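Local coordinates for flagellar biosynthesis protein FlhA (Bacillus subtilis, PDB 3MIX) that takes part in the export of flagellar proteins as a type III secretion component, this chain being its cytosolic domain, at residues A[102-107]-A[175-180]; A[70-75]-A[170-175]; A[263-268]-A[365-370]. All coordinates share one frame; numbering follows the deposited sequence.

Contact 1. Residues A[102-107]-A[175-180]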
loop_
_atom_site.group_PDB
_atom_site.type_symbol
_atom_site.label_atom_id
_atom_site.label_comp_id
_atom_site.label_asym_id
_atom_site.label_seq_id
_atom_site.Cartn_x
_atom_site.Cartn_y
_atom_site.Cartn_z
ATOM N N ASN A 102 -8.359 14.857 -23.617
ATOM C CA ASN A 102 -8.618 13.488 -23.189
ATOM C C ASN A 102 -7.810 13.039 -21.961
ATOM O O ASN A 102 -7.901 11.887 -21.551
ATOM C CB ASN A 102 -8.357 12.522 -24.350
ATOM C CG ASN A 102 -9.370 12.662 -25.477
ATOM O OD1 ASN A 102 -10.575 12.786 -25.244
ATOM N ND2 ASN A 102 -8.882 12.619 -26.707
ATOM N N GLU A 103 -7.032 13.942 -21.379
ATOM C CA GLU A 103 -6.086 13.570 -20.327
ATOM C C GLU A 103 -6.681 13.570 -18.920
ATOM O O GLU A 103 -7.406 14.492 -18.545
ATOM C CB GLU A 103 -4.869 14.494 -20.349
ATOM C CG GLU A 103 -3.563 13.777 -20.090
ATOM C CD GLU A 103 -2.956 13.202 -21.365
ATOM O OE1 GLU A 103 -3.503 12.208 -21.901
ATOM O OE2 GLU A 103 -1.926 13.747 -21.828
ATOM N N TYR A 104 -6.365 12.532 -18.150
ATOM C CA TYR A 104 -6.625 12.559 -16.722
ATOM C C TYR A 104 -5.341 12.365 -15.934
ATOM O O TYR A 104 -4.363 11.805 -16.438
ATOM C CB TYR A 104 -7.685 11.532 -16.306
ATOM C CG TYR A 104 -7.239 10.093 -16.411
ATOM C CD1 TYR A 104 -6.522 9.488 -15.372
ATOM C CD2 TYR A 104 -7.546 9.328 -17.537
ATOM C CE1 TYR A 104 -6.111 8.164 -15.459
ATOM C CE2 TYR A 104 -7.142 8.002 -17.636
ATOM C CZ TYR A 104 -6.425 7.425 -16.586
ATOM O OH TYR A 104 -6.019 6.117 -16.665
ATOM N N ARG A 105 -5.379 12.813 -14.687
ATOM C CA ARG A 105 -4.244 12.763 -13.783
ATOM C C ARG A 105 -4.719 12.446 -12.354
ATOM O O ARG A 105 -5.749 12.955 -11.912
ATOM C CB ARG A 105 -3.561 14.119 -13.819
ATOM C CG ARG A 105 -2.160 14.152 -13.299
ATOM C CD ARG A 105 -1.619 15.568 -13.424
ATOM N NE ARG A 105 -0.554 15.831 -12.458
ATOM C CZ ARG A 105 -0.276 17.035 -11.954
ATOM N NH1 ARG A 105 -1.004 18.095 -12.304
ATOM N NH2 ARG A 105 0.723 17.174 -11.082
ATOM N N LEU A 106 -3.983 11.590 -11.644
ATOM C CA LEU A 106 -4.290 11.263 -10.245
ATOM C C LEU A 106 -3.157 11.661 -9.315
ATOM O O LEU A 106 -1.994 11.340 -9.558
ATOM C CB LEU A 106 -4.606 9.772 -10.062
ATOM C CG LEU A 106 -5.122 9.377 -8.661
ATOM C CD1 LEU A 106 -6.595 9.790 -8.445
ATOM C CD2 LEU A 106 -4.948 7.902 -8.414
ATOM N N LYS A 107 -3.506 12.359 -8.247
ATOM C CA LYS A 107 -2.535 12.762 -7.241
ATOM C C LYS A 107 -2.926 12.184 -5.901
ATOM O O LYS A 107 -4.105 12.088 -5.581
ATOM C CB LYS A 107 -2.429 14.288 -7.152
ATOM C CG LYS A 107 -2.181 14.961 -8.506
ATOM C CD LYS A 107 -2.290 16.498 -8.455
ATOM C CE LYS A 107 -1.064 17.133 -7.783
ATOM N NZ LYS A 107 -0.794 18.528 -8.268
ATOM N N SER A 175 -11.374 3.544 -13.646
ATOM C CA SER A 175 -11.751 2.927 -12.382
ATOM C C SER A 175 -10.699 1.973 -11.855
ATOM O O SER A 175 -10.315 2.073 -10.694
ATOM C CB SER A 175 -13.062 2.157 -12.511
ATOM O OG SER A 175 -14.156 3.025 -12.324
ATOM N N THR A 176 -10.258 1.038 -12.696
ATOM C CA THR A 176 -9.261 0.069 -12.272
ATOM C C THR A 176 -7.865 0.733 -12.170
ATOM O O THR A 176 -7.085 0.404 -11.280
ATOM C CB THR A 176 -9.298 -1.261 -13.099
ATOM O OG1 THR A 176 -8.304 -1.256 -14.119
ATOM C CG2 THR A 176 -10.690 -1.515 -13.719
ATOM N N HIS A 177 -7.579 1.701 -13.035
ATOM C CA HIS A 177 -6.372 2.516 -12.867
ATOM C C HIS A 177 -6.300 3.281 -11.517
ATOM O O HIS A 177 -5.251 3.300 -10.849
ATOM C CB HIS A 177 -6.191 3.465 -14.041
ATOM C CG HIS A 177 -4.796 3.971 -14.182
ATOM N ND1 HIS A 177 -4.476 5.069 -14.943
ATOM C CD2 HIS A 177 -3.636 3.548 -13.624
ATOM C CE1 HIS A 177 -3.176 5.288 -14.870
ATOM N NE2 HIS A 177 -2.644 4.386 -14.067
ATOM N N ILE A 178 -7.413 3.884 -11.111
ATOM C CA ILE A 178 -7.484 4.577 -9.832
ATOM C C ILE A 178 -7.337 3.589 -8.683
ATOM O O ILE A 178 -6.536 3.832 -7.773
ATOM C CB ILE A 178 -8.783 5.389 -9.685
ATOM C CG1 ILE A 178 -8.752 6.604 -10.618
ATOM C CG2 ILE A 178 -8.988 5.847 -8.228
ATOM C CD1 ILE A 178 -10.122 7.205 -10.852
ATOM N N THR A 179 -8.089 2.484 -8.732
ATOM C CA THR A 179 -8.038 1.479 -7.672
ATOM C C THR A 179 -6.670 0.824 -7.491
ATOM O O THR A 179 -6.215 0.628 -6.363
ATOM C CB THR A 179 -9.266 0.438 -7.619
ATOM O OG1 THR A 179 -8.807 -0.924 -7.668
ATOM C CG2 THR A 179 -10.253 0.655 -8.657
ATOM N N GLU A 180 -6.019 0.505 -8.598
ATOM C CA GLU A 180 -4.662 -0.028 -8.562
ATOM C C GLU A 180 -3.676 0.988 -8.008
ATOM O O GLU A 180 -2.758 0.621 -7.290
ATOM C CB GLU A 180 -4.204 -0.493 -9.948
ATOM C CG GLU A 180 -4.962 -1.710 -10.515
ATOM C CD GLU A 180 -4.973 -2.933 -9.593
ATOM O OE1 GLU A 180 -3.905 -3.305 -9.056
ATOM O OE2 GLU A 180 -6.062 -3.547 -9.435
#
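L106 and I178 mark the closest approach of the two backbones, their CA atoms 7.4 Å apart, where helix 170-189 packs on one face of the four-stranded mixed sheet. Strand 103-108 is an inner strand, between 49-53 and 111-117, and Y104 and L106 both turn their CB toward the helix. L106 CD1 lies 4.4 Å from I178 CG1, a loose aliphatic contact. Branched I178 suits this sheet-facing turn because it reaches F51 of the neighbouring strand and I76 of helix 69-84. Y104 makes the polar link. Its CG sits between the backbone N and the carbonyl carbon (chi1 69°), a rotation that carries the ring off the sheet and brings OH to H177 ND1 at 2.5 Å, a short hydrogen bond. H177 meets it with CG anti to its backbone N (chi1 -160°), so that ND1 comes to the edge of the tyrosine ring and the hydroxyl to the edge of the imidazole, each near that ring's plane. The two rings touch at their edges, steeply inclined at 73° with centroids 5.7 Å apart, and do not stack. Tyrosine fits because its long ring can cross the apolar layer and end in a hydroxyl. Either partner could donate, so the bond would probably persist if the histidine changed its protonation; it gives the buried tyrosine hydroxyl a partner and is likely to limit the turning of the imidazole.

Contact 2. Residues A[70-75]-A[170-175]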
loop_
_atom_site.group_PDB
_atom_site.type_symbol
_atom_site.label_atom_id
_atom_site.label_comp_id
_atom_site.label_asym_id
_atom_site.label_seq_id
_atom_site.Cartn_x
_atom_site.Cartn_y
_atom_site.Cartn_z
ATOM N N LEU A 70 -18.420 9.716 -10.001
ATOM C CA LEU A 70 -18.820 9.763 -8.595
ATOM C C LEU A 70 -19.259 8.402 -8.058
ATOM O O LEU A 70 -18.755 7.950 -7.022
ATOM C CB LEU A 70 -19.927 10.803 -8.383
ATOM C CG LEU A 70 -19.621 12.189 -7.783
ATOM C CD1 LEU A 70 -18.142 12.465 -7.504
ATOM C CD2 LEU A 70 -20.235 13.327 -8.619
ATOM N N ASP A 71 -20.183 7.761 -8.774
ATOM C CA ASP A 71 -20.649 6.428 -8.423
ATOM C C ASP A 71 -19.504 5.440 -8.521
ATOM O O ASP A 71 -19.418 4.528 -7.711
ATOM C CB ASP A 71 -21.842 5.978 -9.303
ATOM C CG ASP A 71 -23.163 6.625 -8.885
ATOM O OD1 ASP A 71 -23.271 7.079 -7.721
ATOM O OD2 ASP A 71 -24.104 6.678 -9.710
ATOM N N ARG A 72 -18.619 5.619 -9.497
ATOM C CA ARG A 72 -17.465 4.722 -9.596
ATOM C C ARG A 72 -16.489 4.848 -8.408
ATOM O O ARG A 72 -15.905 3.862 -7.974
ATOM C CB ARG A 72 -16.749 4.877 -10.932
ATOM C CG ARG A 72 -17.599 4.354 -12.084
ATOM C CD ARG A 72 -16.888 4.382 -13.438
ATOM N NE ARG A 72 -17.489 3.386 -14.333
ATOM C CZ ARG A 72 -17.378 2.069 -14.158
ATOM N NH1 ARG A 72 -16.680 1.591 -13.132
ATOM N NH2 ARG A 72 -17.965 1.233 -14.994
ATOM N N ILE A 73 -16.341 6.065 -7.887
ATOM C CA ILE A 73 -15.470 6.306 -6.755
ATOM C C ILE A 73 -16.038 5.663 -5.482
ATOM O O ILE A 73 -15.299 5.061 -4.699
ATOM C CB ILE A 73 -15.169 7.813 -6.596
ATOM C CG1 ILE A 73 -14.233 8.241 -7.729
ATOM C CG2 ILE A 73 -14.541 8.089 -5.241
ATOM C CD1 ILE A 73 -14.061 9.723 -7.881
ATOM N N VAL A 74 -17.356 5.774 -5.321
ATOM C CA VAL A 74 -18.090 5.125 -4.238
ATOM C C VAL A 74 -17.841 3.606 -4.206
ATOM O O VAL A 74 -17.544 3.029 -3.157
ATOM C CB VAL A 74 -19.600 5.464 -4.326
ATOM C CG1 VAL A 74 -20.437 4.531 -3.454
ATOM C CG2 VAL A 74 -19.828 6.944 -3.940
ATOM N N MET A 75 -17.940 2.980 -5.369
ATOM C CA MET A 75 -17.609 1.568 -5.545
ATOM C C MET A 75 -16.197 1.239 -5.091
ATOM O O MET A 75 -15.976 0.261 -4.377
ATOM C CB MET A 75 -17.720 1.209 -7.021
ATOM C CG MET A 75 -18.960 0.483 -7.405
ATOM S SD MET A 75 -20.378 0.719 -6.308
ATOM C CE MET A 75 -20.675 -0.998 -5.904
ATOM N N PRO A 170 -14.316 3.099 -21.102
ATOM C CA PRO A 170 -13.312 4.028 -20.565
ATOM C C PRO A 170 -13.437 4.287 -19.065
ATOM O O PRO A 170 -12.425 4.388 -18.359
ATOM C CB PRO A 170 -13.583 5.318 -21.347
ATOM C CG PRO A 170 -14.326 4.863 -22.582
ATOM C CD PRO A 170 -15.190 3.763 -22.082
ATOM N N ALA A 171 -14.674 4.389 -18.589
ATOM C CA ALA A 171 -14.935 4.643 -17.189
ATOM C C ALA A 171 -14.387 3.496 -16.333
ATOM O O ALA A 171 -13.914 3.718 -15.216
ATOM C CB ALA A 171 -16.412 4.831 -16.973
ATOM N N SER A 172 -14.439 2.283 -16.878
ATOM C CA SER A 172 -13.867 1.100 -16.248
ATOM C C SER A 172 -12.347 1.125 -16.274
ATOM O O SER A 172 -11.712 0.735 -15.298
ATOM C CB SER A 172 -14.372 -0.186 -16.916
ATOM O OG SER A 172 -15.565 -0.635 -16.315
ATOM N N VAL A 173 -11.770 1.572 -17.388
ATOM C CA VAL A 173 -10.316 1.727 -17.475
ATOM C C VAL A 173 -9.800 2.655 -16.363
ATOM O O VAL A 173 -8.859 2.302 -15.654
ATOM C CB VAL A 173 -9.857 2.243 -18.856
ATOM C CG1 VAL A 173 -8.335 2.296 -18.935
ATOM C CG2 VAL A 173 -10.408 1.354 -19.963
ATOM N N VAL A 174 -10.432 3.821 -16.213
ATOM C CA VAL A 174 -10.010 4.803 -15.218
ATOM C C VAL A 174 -10.290 4.306 -13.796
ATOM O O VAL A 174 -9.507 4.564 -12.885
ATOM C CB VAL A 174 -10.574 6.254 -15.508
ATOM C CG1 VAL A 174 -12.118 6.268 -15.550
ATOM C CG2 VAL A 174 -10.067 7.248 -14.471
ATOM N N SER A 175 -11.374 3.544 -13.646
ATOM C CA SER A 175 -11.751 2.927 -12.382
ATOM C C SER A 175 -10.699 1.973 -11.855
ATOM O O SER A 175 -10.315 2.073 -10.694
ATOM C CB SER A 175 -13.062 2.157 -12.511
ATOM O OG SER A 175 -14.156 3.025 -12.324
#
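R72 lies across A171, S172 and S175 in a side-by-side helix pair that covers the mixed sheet. Helix 69-84 is the helical link of a beta-alpha-beta crossover, joining parallel neighbours 49-53 and 92-95, and the start of helix 170-189 runs beside it. The short segments keep 10.6 Å between their axes at 39°, a spacing that an arginine can bridge where the residues opposite, A171 and S175, are small. The CG of R72 is anti to its carbonyl carbon (chi1 -69°), and from CG to NE the chain runs extended, straight across to the other helix. There the last torsion turns the guanidinium so that one face lies over the backbone of the first helical turn, with S172 N above its centre and A171 C nearer the rim. The small methyl of A171 lets the guanidinium come close, CB lying 3.2 Å from NE. Buried against that methyl, NE has no hydrogen-bond partner in the model; D68 offers it only a long, weak ion pair. NH1 gives S175 OG a weak, bent hydrogen bond of 3.0 Å, while NH2 comes within 3.3 Å of S172 OG. The CD methylene also rests against S175 OG, at 3.2 Å. Serine suits position 175 because its hydroxyl serves both helices: with OG beside its own backbone N (chi1 -85°), it donates to A171 O one turn back, at 3.0 Å. That carbonyl oxygen is gripped twice, S175 OG and S175 N reaching it from opposite faces of its plane.

Contact 3. Residues A[263-268]-A[365-370]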
loop_
_atom_site.group_PDB
_atom_site.type_symbol
_atom_site.label_atom_id
_atom_site.label_comp_id
_atom_site.label_asym_id
_atom_site.label_seq_id
_atom_site.Cartn_x
_atom_site.Cartn_y
_atom_site.Cartn_z
ATOM N N TYR A 263 5.445 -8.245 15.280
ATOM C CA TYR A 263 4.547 -9.028 16.140
ATOM C C TYR A 263 3.147 -9.104 15.588
ATOM O O TYR A 263 2.488 -10.133 15.697
ATOM C CB TYR A 263 4.484 -8.457 17.559
ATOM C CG TYR A 263 5.814 -8.298 18.213
ATOM C CD1 TYR A 263 6.754 -9.318 18.179
ATOM C CD2 TYR A 263 6.125 -7.133 18.907
ATOM C CE1 TYR A 263 8.003 -9.168 18.798
ATOM C CE2 TYR A 263 7.368 -6.957 19.511
ATOM C CZ TYR A 263 8.291 -7.980 19.460
ATOM O OH TYR A 263 9.515 -7.806 20.081
ATOM N N THR A 264 2.680 -8.000 15.011
ATOM C CA THR A 264 1.333 -7.969 14.435
ATOM C C THR A 264 1.250 -8.872 13.201
ATOM O O THR A 264 0.318 -9.668 13.080
ATOM C CB THR A 264 0.886 -6.521 14.135
ATOM O OG1 THR A 264 0.923 -5.746 15.353
ATOM C CG2 THR A 264 -0.510 -6.492 13.584
ATOM N N ARG A 265 2.209 -8.751 12.286
ATOM C CA ARG A 265 2.269 -9.650 11.124
ATOM C C ARG A 265 2.220 -11.134 11.571
ATOM O O ARG A 265 1.429 -11.918 11.043
ATOM C CB ARG A 265 3.533 -9.381 10.300
ATOM C CG ARG A 265 3.555 -8.013 9.555
ATOM C CD ARG A 265 4.939 -7.800 8.889
ATOM N NE ARG A 265 5.300 -8.919 8.007
ATOM C CZ ARG A 265 4.913 -9.019 6.739
ATOM N NH1 ARG A 265 4.189 -8.053 6.172
ATOM N NH2 ARG A 265 5.262 -10.076 6.024
ATOM N N GLN A 266 3.020 -11.507 12.569
ATOM C CA GLN A 266 2.993 -12.880 13.109
ATOM C C GLN A 266 1.601 -13.245 13.635
ATOM O O GLN A 266 1.058 -14.323 13.321
ATOM C CB GLN A 266 4.047 -13.061 14.204
ATOM C CG GLN A 266 4.220 -14.516 14.674
ATOM C CD GLN A 266 5.132 -14.656 15.898
ATOM O OE1 GLN A 266 5.018 -15.622 16.660
ATOM N NE2 GLN A 266 6.036 -13.698 16.088
ATOM N N ALA A 267 0.992 -12.342 14.399
ATOM C CA ALA A 267 -0.358 -12.596 14.914
ATOM C C ALA A 267 -1.376 -12.796 13.797
ATOM O O ALA A 267 -2.405 -13.459 13.997
ATOM C CB ALA A 267 -0.804 -11.488 15.860
ATOM N N LEU A 268 -1.057 -12.262 12.624
ATOM C CA LEU A 268 -1.921 -12.311 11.437
ATOM C C LEU A 268 -1.506 -13.443 10.449
ATOM O O LEU A 268 -1.797 -13.387 9.251
ATOM C CB LEU A 268 -1.878 -10.924 10.745
ATOM C CG LEU A 268 -2.601 -9.755 11.446
ATOM C CD1 LEU A 268 -2.434 -8.431 10.697
ATOM C CD2 LEU A 268 -4.090 -10.018 11.639
ATOM N N TYR A 365 8.878 -17.388 8.408
ATOM C CA TYR A 365 8.329 -18.735 8.611
ATOM C C TYR A 365 7.155 -18.725 9.569
ATOM O O TYR A 365 6.214 -19.495 9.406
ATOM C CB TYR A 365 9.404 -19.701 9.135
ATOM C CG TYR A 365 10.690 -19.697 8.342
ATOM C CD1 TYR A 365 10.704 -20.052 6.994
ATOM C CD2 TYR A 365 11.894 -19.346 8.942
ATOM C CE1 TYR A 365 11.890 -20.050 6.251
ATOM C CE2 TYR A 365 13.087 -19.345 8.213
ATOM C CZ TYR A 365 13.075 -19.693 6.866
ATOM O OH TYR A 365 14.253 -19.686 6.142
ATOM N N ASN A 366 7.213 -17.839 10.560
ATOM C CA ASN A 366 6.169 -17.714 11.579
ATOM C C ASN A 366 4.911 -16.956 11.126
ATOM O O ASN A 366 4.007 -16.695 11.939
ATOM C CB ASN A 366 6.748 -17.059 12.837
ATOM C CG ASN A 366 7.640 -17.996 13.641
ATOM O OD1 ASN A 366 8.135 -17.616 14.704
ATOM N ND2 ASN A 366 7.855 -19.223 13.143
ATOM N N GLU A 367 4.868 -16.591 9.845
ATOM C CA GLU A 367 3.710 -15.910 9.265
ATOM C C GLU A 367 2.956 -16.883 8.378
ATOM O O GLU A 367 1.828 -16.625 7.970
ATOM C CB GLU A 367 4.129 -14.642 8.497
ATOM C CG GLU A 367 4.926 -13.641 9.357
ATOM C CD GLU A 367 5.495 -12.481 8.574
ATOM O OE1 GLU A 367 5.596 -12.571 7.330
ATOM O OE2 GLU A 367 5.851 -11.462 9.207
ATOM N N LEU A 368 3.597 -18.010 8.087
ATOM C CA LEU A 368 2.928 -19.148 7.475
ATOM C C LEU A 368 2.461 -20.117 8.547
ATOM O O LEU A 368 3.228 -20.488 9.426
ATOM C CB LEU A 368 3.838 -19.860 6.482
ATOM C CG LEU A 368 4.273 -19.054 5.255
ATOM C CD1 LEU A 368 5.218 -19.879 4.409
ATOM C CD2 LEU A 368 3.080 -18.562 4.423
ATOM N N GLU A 369 1.191 -20.496 8.480
ATOM C CA GLU A 369 0.610 -21.472 9.393
ATOM C C GLU A 369 1.351 -22.800 9.320
ATOM O O GLU A 369 1.857 -23.180 8.264
ATOM C CB GLU A 369 -0.865 -21.690 9.065
ATOM C CG GLU A 369 -1.790 -20.672 9.691
ATOM C CD GLU A 369 -3.220 -20.829 9.215
ATOM O OE1 GLU A 369 -3.449 -20.814 7.983
ATOM O OE2 GLU A 369 -4.116 -20.962 10.075
ATOM N N ALA A 370 1.412 -23.499 10.450
ATOM C CA ALA A 370 2.144 -24.772 10.555
ATOM C C ALA A 370 1.760 -25.804 9.484
ATOM O O ALA A 370 2.611 -26.582 9.037
ATOM C CB ALA A 370 1.971 -25.367 11.948
#
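R265 and E367 meet through unlike chain shapes. The arginine has CG anti to its carbonyl carbon and then bends at chi3 (55°), which folds the guanidinium round so that its NE side confronts the acid, while the glutamate stays extended beyond CG (chi2 173°) and pushes its carboxylate forward. The result is a side-on, bidentate salt bridge: R265 NE binds E367 OE2 at 2.9 Å, and R265 NH2 binds E367 OE1 at 2.8 Å. Both oxygens are met on their syn sides, but the flat groups are turned 56° apart, so each donor stands out of the carboxylate plane. The bridge joins the last turn of helix 257-267 to the loop that leaves strand 362-364, the partner of strand 339-341 in a small parallel sheet. E367 OE1 also accepts from S364 N, a backbone donor, while R346 adds only a distant positive charge near OE2. With a leucine in place of R265, the buried E367 carboxylate would lose two bonds and would probably be left short of positive charge and freer to turn. Beside the bridge the CA atoms of Q266 and E367 come within 4.9 Å. Glutamine suits this exposed edge, polar at its end yet packing its CH2: Q266 CG lies 3.5 Å from N366 O and 4.0 Å from N366 CB, the two side chains running side by side.

From the N terminus, helix 69-84 supplies the first half of contact 2 and strand 103-108 the first half of contact 1. Helix 170-189 then closes both, contact 2 at its first turns over a loop of 94 residues and contact 1 just beyond over one of 67, so the two cross along the chain. Their segments overlap at S175, which works in contact 2, and Y104 CE1 packs on V174 CG2 at 4.2 Å; through helix 170-189 the two contacts thus join strand 103-108 and helix 69-84. Contact 3 closes a 96-residue loop later, in series, joining helix 257-267 to the loop after strand 362-364. Its centre is about 35 Å from each of theirs.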